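Local atomic coordinates of ABC transporter (Caldanaerobius, PDB entry 4G68), a protein that probably binds xylan-derived oligosaccharides outside the cell and delivers them to an ABC transporter for uptake. Residues 350-355 and 367-372. Sequence-based numbering, arbitrary orientation.
Sequences DYLIAT and QSKVDP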
loop_
_atom_site.group_PDB
_atom_site.type_symbol
_atom_site.label_atom_id
_atom_site.label_comp_id
_atom_site.label_asym_id
_atom_site.label_seq_id
_atom_site.Cartn_x
_atom_site.Cartn_y
_atom_site.Cartn_z
ATOM N N ASP C 350 -9.666 -9.447 -3.952
ATOM C CA ASP C 350 -9.299 -8.217 -3.180
ATOM C C ASP C 350 -10.550 -7.420 -2.859
ATOM O O ASP C 350 -10.791 -7.016 -1.705
ATOM C CB ASP C 350 -8.390 -7.299 -4.039
ATOM C CG ASP C 350 -6.916 -7.611 -3.928
ATOM O OD1 ASP C 350 -6.528 -8.456 -3.072
ATOM O OD2 ASP C 350 -6.124 -6.983 -4.725
ATOM N N TYR C 351 -11.338 -7.187 -3.905
ATOM C CA TYR C 351 -12.631 -6.498 -3.806
ATOM C C TYR C 351 -13.599 -7.150 -2.790
ATOM O O TYR C 351 -14.201 -6.441 -1.951
ATOM C CB TYR C 351 -13.274 -6.437 -5.190
ATOM C CG TYR C 351 -14.511 -5.551 -5.303
ATOM C CD1 TYR C 351 -14.557 -4.302 -4.669
ATOM C CD2 TYR C 351 -15.604 -5.951 -6.059
ATOM C CE1 TYR C 351 -15.670 -3.485 -4.764
ATOM C CE2 TYR C 351 -16.733 -5.137 -6.181
ATOM C CZ TYR C 351 -16.755 -3.909 -5.536
ATOM O OH TYR C 351 -17.863 -3.105 -5.653
ATOM N N LEU C 352 -13.700 -8.481 -2.832
ATOM C CA LEU C 352 -14.626 -9.213 -1.975
ATOM C C LEU C 352 -14.198 -9.251 -0.511
ATOM O O LEU C 352 -15.031 -9.106 0.382
ATOM C CB LEU C 352 -14.797 -10.639 -2.496
ATOM C CG LEU C 352 -15.682 -10.727 -3.747
ATOM C CD1 LEU C 352 -15.518 -12.070 -4.452
ATOM C CD2 LEU C 352 -17.133 -10.513 -3.310
ATOM N N ILE C 353 -12.900 -9.420 -0.278
ATOM C CA ILE C 353 -12.349 -9.552 1.051
ATOM C C ILE C 353 -11.606 -8.313 1.612
ATOM O O ILE C 353 -11.150 -8.353 2.764
ATOM C CB ILE C 353 -11.544 -10.862 1.200
ATOM C CG1 ILE C 353 -10.147 -10.728 0.579
ATOM C CG2 ILE C 353 -12.319 -12.041 0.575
ATOM C CD1 ILE C 353 -9.276 -11.966 0.780
ATOM N N ALA C 354 -11.484 -7.248 0.815
ATOM C CA ALA C 354 -10.882 -5.966 1.243
ATOM C C ALA C 354 -9.353 -6.006 1.520
ATOM O O ALA C 354 -8.807 -5.172 2.238
ATOM C CB ALA C 354 -11.683 -5.309 2.396
ATOM N N THR C 355 -8.684 -6.969 0.894
ATOM C CA THR C 355 -7.215 -7.026 0.883
ATOM C C THR C 355 -6.625 -6.072 -0.150
ATOM O O THR C 355 -5.415 -5.788 -0.129
ATOM C CB THR C 355 -6.659 -8.443 0.542
ATOM O OG1 THR C 355 -7.283 -8.958 -0.658
ATOM C CG2 THR C 355 -6.802 -9.388 1.705
ATOM N N GLN C 367 -22.273 -7.204 -5.640
ATOM C CA GLN C 367 -22.062 -6.085 -4.743
ATOM C C GLN C 367 -22.534 -6.346 -3.300
ATOM O O GLN C 367 -21.953 -5.814 -2.374
ATOM C CB GLN C 367 -22.710 -4.828 -5.352
ATOM C CG GLN C 367 -22.629 -3.523 -4.551
ATOM C CD GLN C 367 -21.323 -2.736 -4.746
ATOM O OE1 GLN C 367 -20.844 -2.096 -3.807
ATOM N NE2 GLN C 367 -20.773 -2.747 -5.969
ATOM N N SER C 368 -23.545 -7.194 -3.126
ATOM C CA SER C 368 -24.109 -7.478 -1.817
ATOM C C SER C 368 -23.174 -8.385 -0.971
ATOM O O SER C 368 -23.385 -8.563 0.238
ATOM C CB SER C 368 -25.472 -8.137 -2.006
ATOM O OG SER C 368 -25.304 -9.501 -2.349
ATOM N N LYS C 369 -22.181 -8.982 -1.638
ATOM C CA LYS C 369 -21.159 -9.813 -1.011
ATOM C C LYS C 369 -19.922 -8.996 -0.570
ATOM O O LYS C 369 -19.105 -9.451 0.229
ATOM C CB LYS C 369 -20.708 -10.888 -1.985
ATOM C CG LYS C 369 -20.166 -12.148 -1.339
ATOM C CD LYS C 369 -20.238 -13.299 -2.343
ATOM C CE LYS C 369 -19.369 -14.481 -1.957
ATOM N NZ LYS C 369 -17.938 -14.096 -1.946
ATOM N N VAL C 370 -19.793 -7.792 -1.078
ATOM C CA VAL C 370 -18.602 -7.017 -0.767
ATOM C C VAL C 370 -18.742 -6.281 0.568
ATOM O O VAL C 370 -19.850 -5.879 0.926
ATOM C CB VAL C 370 -18.210 -6.100 -1.933
ATOM C CG1 VAL C 370 -18.291 -6.855 -3.246
ATOM C CG2 VAL C 370 -19.059 -4.872 -2.000
ATOM N N ASP C 371 -17.634 -6.147 1.306
ATOM C CA ASP C 371 -17.736 -5.645 2.665
ATOM C C ASP C 371 -18.005 -4.149 2.622
ATOM O O ASP C 371 -17.429 -3.468 1.785
ATOM C CB ASP C 371 -16.484 -5.972 3.488
ATOM C CG ASP C 371 -16.657 -5.663 4.971
ATOM O OD1 ASP C 371 -16.938 -6.587 5.772
ATOM O OD2 ASP C 371 -16.526 -4.478 5.330
ATOM N N PRO C 372 -18.876 -3.649 3.523
ATOM C CA PRO C 372 -19.185 -2.231 3.531
ATOM C C PRO C 372 -17.969 -1.337 3.643
ATOM O O PRO C 372 -17.967 -0.271 3.047
ATOM C CB PRO C 372 -20.098 -2.061 4.749
ATOM C CG PRO C 372 -20.812 -3.368 4.844
ATOM C CD PRO C 372 -19.815 -4.413 4.382
#
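Y351 and L352, near the C-terminal end of helix 332-353, pack on V370 and its neighbours in the loop before helix 372-382. The fold is that of a periplasmic-type solute-binding protein. The contact packs the last turn of helix 332-353 against the loop that leads into helix 372-382, largely through apolar side chains.

V370 sits at the centre. Its CG1 lies over one face of the Y351 ring, offset toward the rim, in a CH-pi contact 4.0 Å from the ring centroid. The nearest ring atom is CE2, 3.7 Å from CG1. With CG1 anti to the carbonyl carbon of V370 (chi1 -45°), the same methyl also meets L352 CD2 at 3.8 Å. I365 touches both L352 and V370, and the Y351 ring also meets that of Y362.

K369 lies obliquely across L352. K369 CB is 3.8 Å from L352 CD2.

The polar link is weak. Q367 NE2 donates to Y351 OH at 2.9 Å, near the ring plane, but the N-H...O angle is only 120°. The amide plane is turned 70° from the ring. An alanine in place of Y351 would probably leave V370 CG1 without its aromatic cover and Q367 NE2 without this acceptor.

D371 is the N-cap of helix 372-382: its OD2 accepts the backbone N-H of L373.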